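Local structure of putative MCP-type signal transduction protein (Campylobacter jejuni subsp. jejuni serotype O:2, 4WY9) at residues Gln161-Val166 with Gly184-Phe189; Ile150-Lys155 with Asp215-Ile220. The protein is a chemoreceptor (Tlp1) that probably senses chemotactic ligands indirectly through its periplasmic tandem-PAS domain and relays the signal across the membrane. All coordinates share one frame; numbering follows the deposited sequence.

Overall arrangement
Both contacts are buried near the middle of the elongated tandem-PAS domain, their centres about 10 Å apart. Interaction 1 is nested in sequence within interaction 2: 150-155 comes first, then 161-166 and 184-189 of one hairpin, and finally 215-220. Interaction 1 lies inside the seven-stranded antiparallel sheet that includes strands 163-173 and 179-188. Interaction 2 runs from R152 and P153, just ahead of strand 154-156 of that sheet, to strand 218-220, at the margin of the separate five-stranded sheet. The two meet where A165 N approaches I154 O at 2.8 Å, a probable hydrogen bond. Interaction 2 joins the two sheets, next to the hairpin held by interaction 1, whose F189 ring also packs on A219.

Interaction 1. Residues Gln161-Val166 with Gly184-Phe189; sequences QDFDAV and GMTLDF
D188 OD1 accepts from two donors: a water 2.8 Å away, and the backbone N of S190, which it caps where the chain turns into helix 190-196. The same water accepts from D164 N, so it ties the carboxylate to the opposite strand of an antiparallel beta hairpin, strands 163-173 and 179-188 of the first PDC (Cache) sensor domain. V166 and L187 form a hydrogen-bonded pair, with V166 N to L187 O and L187 N to V166 O both at 3.0 Å. Next to it, A165 and D188 are a non-hydrogen-bonded pair, where A165 CA comes within 3.2 Å of L187 O in a CA-H...O contact. Beyond the paired residues F189 N donates to D164 O at 2.9 Å, a nearly straight bond (167° at the hydrogen).

The side chains divide between the two faces of the sheet. With A165 and D188 goes F163: its CD2 lies 3.6 Å from D188 CG, ring and carboxylate planes 34° apart, while T186 CG2 meets the ring edge and also touches A165 CB. T186 OG1 itself bonds to N167 OD1, and the F163 ring meets that of F78. On the face of V166 and L187, the V166 side chain also touches F31 of helix 8-51. V166 CG1, placed between the backbone N and the carbonyl carbon (chi1 61°), touches both L187 CB and the F189 ring; the distance from V166 CG1 to F189 CZ is 3.4 Å.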
# COMPACT_ATOMS: atom_id res chain seq x y z
N GLN A 161 -14.04 -7.32 9.19
CA GLN A 161 -14.29 -7.48 7.76
C GLN A 161 -12.99 -7.46 7.00
O GLN A 161 -12.09 -6.72 7.30
CB GLN A 161 -15.21 -6.40 7.21
CG GLN A 161 -16.47 -6.11 8.04
CD GLN A 161 -16.91 -4.65 7.92
OE1 GLN A 161 -16.13 -3.76 7.51
NE2 GLN A 161 -18.18 -4.39 8.28
N ASP A 162 -12.92 -8.28 5.96
CA ASP A 162 -11.76 -8.35 5.09
C ASP A 162 -11.60 -7.08 4.28
O ASP A 162 -12.57 -6.45 3.88
CB ASP A 162 -11.88 -9.51 4.10
CG ASP A 162 -11.77 -10.87 4.75
OD1 ASP A 162 -11.37 -10.98 5.92
OD2 ASP A 162 -12.06 -11.86 4.02
N PHE A 163 -10.34 -6.69 4.04
CA PHE A 163 -10.05 -5.62 3.10
C PHE A 163 -8.72 -5.87 2.40
O PHE A 163 -7.89 -6.67 2.87
CB PHE A 163 -10.08 -4.24 3.76
CG PHE A 163 -8.99 -4.00 4.79
CD1 PHE A 163 -9.13 -4.45 6.07
CD2 PHE A 163 -7.88 -3.26 4.48
CE1 PHE A 163 -8.15 -4.21 7.03
CE2 PHE A 163 -6.90 -3.02 5.43
CZ PHE A 163 -7.03 -3.49 6.69
N ASP A 164 -8.52 -5.24 1.26
CA ASP A 164 -7.30 -5.34 0.49
C ASP A 164 -6.37 -4.19 0.84
O ASP A 164 -6.81 -3.03 0.87
CB ASP A 164 -7.62 -5.40 -0.98
CG ASP A 164 -8.59 -6.50 -1.29
OD1 ASP A 164 -8.24 -7.65 -1.07
OD2 ASP A 164 -9.69 -6.21 -1.79
N ALA A 165 -5.13 -4.50 1.11
CA ALA A 165 -4.24 -3.56 1.76
C ALA A 165 -2.82 -3.63 1.26
O ALA A 165 -2.38 -4.63 0.71
CB ALA A 165 -4.25 -3.81 3.24
N VAL A 166 -2.07 -2.55 1.52
CA VAL A 166 -0.62 -2.61 1.44
C VAL A 166 -0.04 -1.99 2.71
O VAL A 166 -0.60 -1.05 3.27
CB VAL A 166 -0.08 -1.90 0.18
CG1 VAL A 166 -0.45 -0.40 0.15
CG2 VAL A 166 1.42 -2.08 0.06
N GLY A 184 4.58 1.00 11.60
CA GLY A 184 4.07 0.87 10.27
C GLY A 184 2.67 1.40 10.09
O GLY A 184 1.99 1.79 11.05
N MET A 185 2.24 1.39 8.83
CA MET A 185 0.95 1.87 8.43
C MET A 185 0.31 0.94 7.40
O MET A 185 1.04 0.32 6.61
CB MET A 185 1.05 3.26 7.80
CG MET A 185 1.72 4.28 8.66
SD MET A 185 2.23 5.62 7.58
CE MET A 185 2.88 6.79 8.68
N THR A 186 -1.01 0.91 7.39
CA THR A 186 -1.78 0.14 6.44
C THR A 186 -2.64 1.06 5.61
O THR A 186 -3.41 1.83 6.18
CB THR A 186 -2.68 -0.92 7.11
OG1 THR A 186 -1.91 -1.72 7.98
CG2 THR A 186 -3.36 -1.77 6.09
N LEU A 187 -2.53 0.94 4.28
CA LEU A 187 -3.42 1.60 3.35
C LEU A 187 -4.45 0.60 2.86
O LEU A 187 -4.09 -0.47 2.37
CB LEU A 187 -2.64 2.18 2.17
CG LEU A 187 -3.42 2.76 0.99
CD1 LEU A 187 -4.24 3.94 1.38
CD2 LEU A 187 -2.43 3.12 -0.13
N ASP A 188 -5.73 0.93 3.03
CA ASP A 188 -6.83 0.17 2.47
C ASP A 188 -7.06 0.62 1.03
O ASP A 188 -7.37 1.78 0.79
CB ASP A 188 -8.08 0.36 3.32
CG ASP A 188 -9.29 -0.43 2.86
OD1 ASP A 188 -9.35 -0.89 1.70
OD2 ASP A 188 -10.22 -0.57 3.67
N PHE A 189 -6.92 -0.29 0.06
CA PHE A 189 -7.03 0.11 -1.33
C PHE A 189 -8.42 0.62 -1.72
O PHE A 189 -8.56 1.22 -2.78
CB PHE A 189 -6.59 -1.01 -2.26
CG PHE A 189 -5.08 -1.14 -2.37
CD1 PHE A 189 -4.33 -0.09 -2.91
CD2 PHE A 189 -4.42 -2.26 -1.92
CE1 PHE A 189 -2.97 -0.17 -3.03
CE2 PHE A 189 -3.04 -2.35 -2.02
CZ PHE A 189 -2.31 -1.31 -2.57
O HOH W 1 -10.30 -3.19 0.46

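Interaction 2. Residues Ile150-Lys155 with Asp215-Ile220; sequences IGRPIK and DGFMAI
R152 and F217 form a cation-pi stack, in which the guanidinium lies over one face of the phenyl ring. CZ of R152 sits over that face, 3.9 Å from the centroid of the F217 ring, and the two planes are inclined by 27°. The overlap is offset: R152 NH1 sits over the ring toward its rim, 3.3 Å from F217 CE1 and equally close to CD1, whereas F217 CG lies over the centre of the guanidinium. The arginine chain is bent at chi2 and chi3, and the last of these torsions (-69°) puts NE within reach of the carbonyl oxygen of the next residue.

Hydrogen bonding fixes the plane that is stacked. R152 grips that carbonyl side-on, NE and NH2 each 2.9 Å from P153 O. The oxygen lies 20° out of the guanidinium plane, and both bonds are well bent at the hydrogens. NH2 has a further acceptor in L228 O, so the group is held from 150-155 and from the loop after strand 218-220 at once. No hydrogen bond passes directly between 150-155 and 215-220.

Apolar packing continues the contact beside the stack. The P153 ring lies against the chain at 217-219: its CG is 3.8 Å from A219 CB, its CB faces M218 O, and CD is near F217 CB.

The whole contact joins the approach to strand 154-156 of one sheet to strand 218-220 of the other, where A219 and I220 form a classic beta bulge opposite L211. N213 of strand 209-213 touches R152 and P153, L228 also packs on P153, and I220 rests on I192 and L196 of helix 190-196.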
# COMPACT_ATOMS: atom_id res chain seq x y z
N ILE A 150 8.03 -1.98 2.07
CA ILE A 150 6.71 -1.87 1.48
C ILE A 150 6.27 -3.21 0.93
O ILE A 150 7.02 -3.87 0.20
CB ILE A 150 6.68 -0.80 0.38
CG1 ILE A 150 7.07 0.56 1.00
CG2 ILE A 150 5.30 -0.70 -0.28
CD1 ILE A 150 7.05 1.69 0.06
N GLY A 151 5.08 -3.65 1.32
CA GLY A 151 4.59 -4.95 0.93
C GLY A 151 3.94 -5.02 -0.42
O GLY A 151 3.90 -4.04 -1.16
N ARG A 152 3.42 -6.20 -0.75
CA ARG A 152 2.57 -6.40 -1.92
C ARG A 152 1.11 -6.27 -1.44
O ARG A 152 0.84 -6.29 -0.22
CB ARG A 152 2.86 -7.72 -2.59
CG ARG A 152 2.79 -8.93 -1.66
CD ARG A 152 2.34 -10.18 -2.41
NE ARG A 152 0.93 -10.02 -2.79
CZ ARG A 152 0.22 -10.93 -3.41
NH1 ARG A 152 0.80 -12.08 -3.78
NH2 ARG A 152 -1.04 -10.63 -3.76
N PRO A 153 0.15 -6.20 -2.36
CA PRO A 153 -1.24 -6.19 -1.94
C PRO A 153 -1.62 -7.49 -1.25
O PRO A 153 -1.31 -8.57 -1.76
CB PRO A 153 -2.02 -5.98 -3.25
CG PRO A 153 -1.03 -5.31 -4.13
CD PRO A 153 0.25 -5.98 -3.82
N ILE A 154 -2.27 -7.39 -0.09
CA ILE A 154 -2.64 -8.55 0.70
C ILE A 154 -4.03 -8.38 1.25
O ILE A 154 -4.54 -7.25 1.33
CB ILE A 154 -1.67 -8.82 1.87
CG1 ILE A 154 -1.67 -7.71 2.89
CG2 ILE A 154 -0.25 -9.15 1.39
CD1 ILE A 154 -0.93 -7.99 4.17
N LYS A 155 -4.65 -9.49 1.65
CA LYS A 155 -5.88 -9.46 2.41
C LYS A 155 -5.56 -9.22 3.88
O LYS A 155 -4.59 -9.81 4.42
CB LYS A 155 -6.64 -10.76 2.24
CG LYS A 155 -7.90 -10.89 3.09
CD LYS A 155 -8.33 -12.37 3.28
CE LYS A 155 -8.47 -13.17 2.03
NZ LYS A 155 -8.72 -14.61 2.32
N ASP A 215 5.48 -6.80 -10.19
CA ASP A 215 5.43 -8.24 -10.28
C ASP A 215 4.13 -8.76 -10.88
O ASP A 215 4.03 -9.92 -11.25
CB ASP A 215 5.68 -8.90 -8.91
CG ASP A 215 7.06 -8.65 -8.38
OD1 ASP A 215 8.02 -8.78 -9.17
OD2 ASP A 215 7.21 -8.33 -7.18
N GLY A 216 3.12 -7.87 -10.99
CA GLY A 216 1.86 -8.24 -11.57
C GLY A 216 0.70 -8.40 -10.62
O GLY A 216 -0.43 -8.65 -11.06
N PHE A 217 0.93 -8.27 -9.30
CA PHE A 217 -0.12 -8.47 -8.33
C PHE A 217 -1.04 -7.27 -8.24
O PHE A 217 -0.59 -6.15 -8.00
CB PHE A 217 0.49 -8.81 -6.96
CG PHE A 217 1.20 -10.10 -6.94
CD1 PHE A 217 0.50 -11.32 -7.01
CD2 PHE A 217 2.58 -10.14 -6.89
CE1 PHE A 217 1.19 -12.51 -7.01
CE2 PHE A 217 3.28 -11.35 -6.89
CZ PHE A 217 2.58 -12.52 -6.96
N MET A 218 -2.33 -7.51 -8.45
CA MET A 218 -3.29 -6.44 -8.55
C MET A 218 -3.80 -5.96 -7.19
O MET A 218 -4.22 -6.74 -6.35
CB MET A 218 -4.44 -6.86 -9.43
CG MET A 218 -4.00 -6.97 -10.90
SD MET A 218 -5.31 -7.55 -12.00
CE MET A 218 -5.30 -9.29 -11.62
N ALA A 219 -3.75 -4.65 -7.01
CA ALA A 219 -4.30 -3.96 -5.85
C ALA A 219 -5.74 -3.54 -6.09
O ALA A 219 -6.58 -3.56 -5.18
CB ALA A 219 -3.46 -2.74 -5.56
N ILE A 220 -6.02 -3.13 -7.32
CA ILE A 220 -7.32 -2.64 -7.73
C ILE A 220 -7.61 -3.14 -9.14
O ILE A 220 -6.77 -2.98 -10.03
CB ILE A 220 -7.44 -1.11 -7.71
CG1 ILE A 220 -7.20 -0.56 -6.29
CG2 ILE A 220 -8.79 -0.63 -8.21
CD1 ILE A 220 -6.97 0.90 -6.24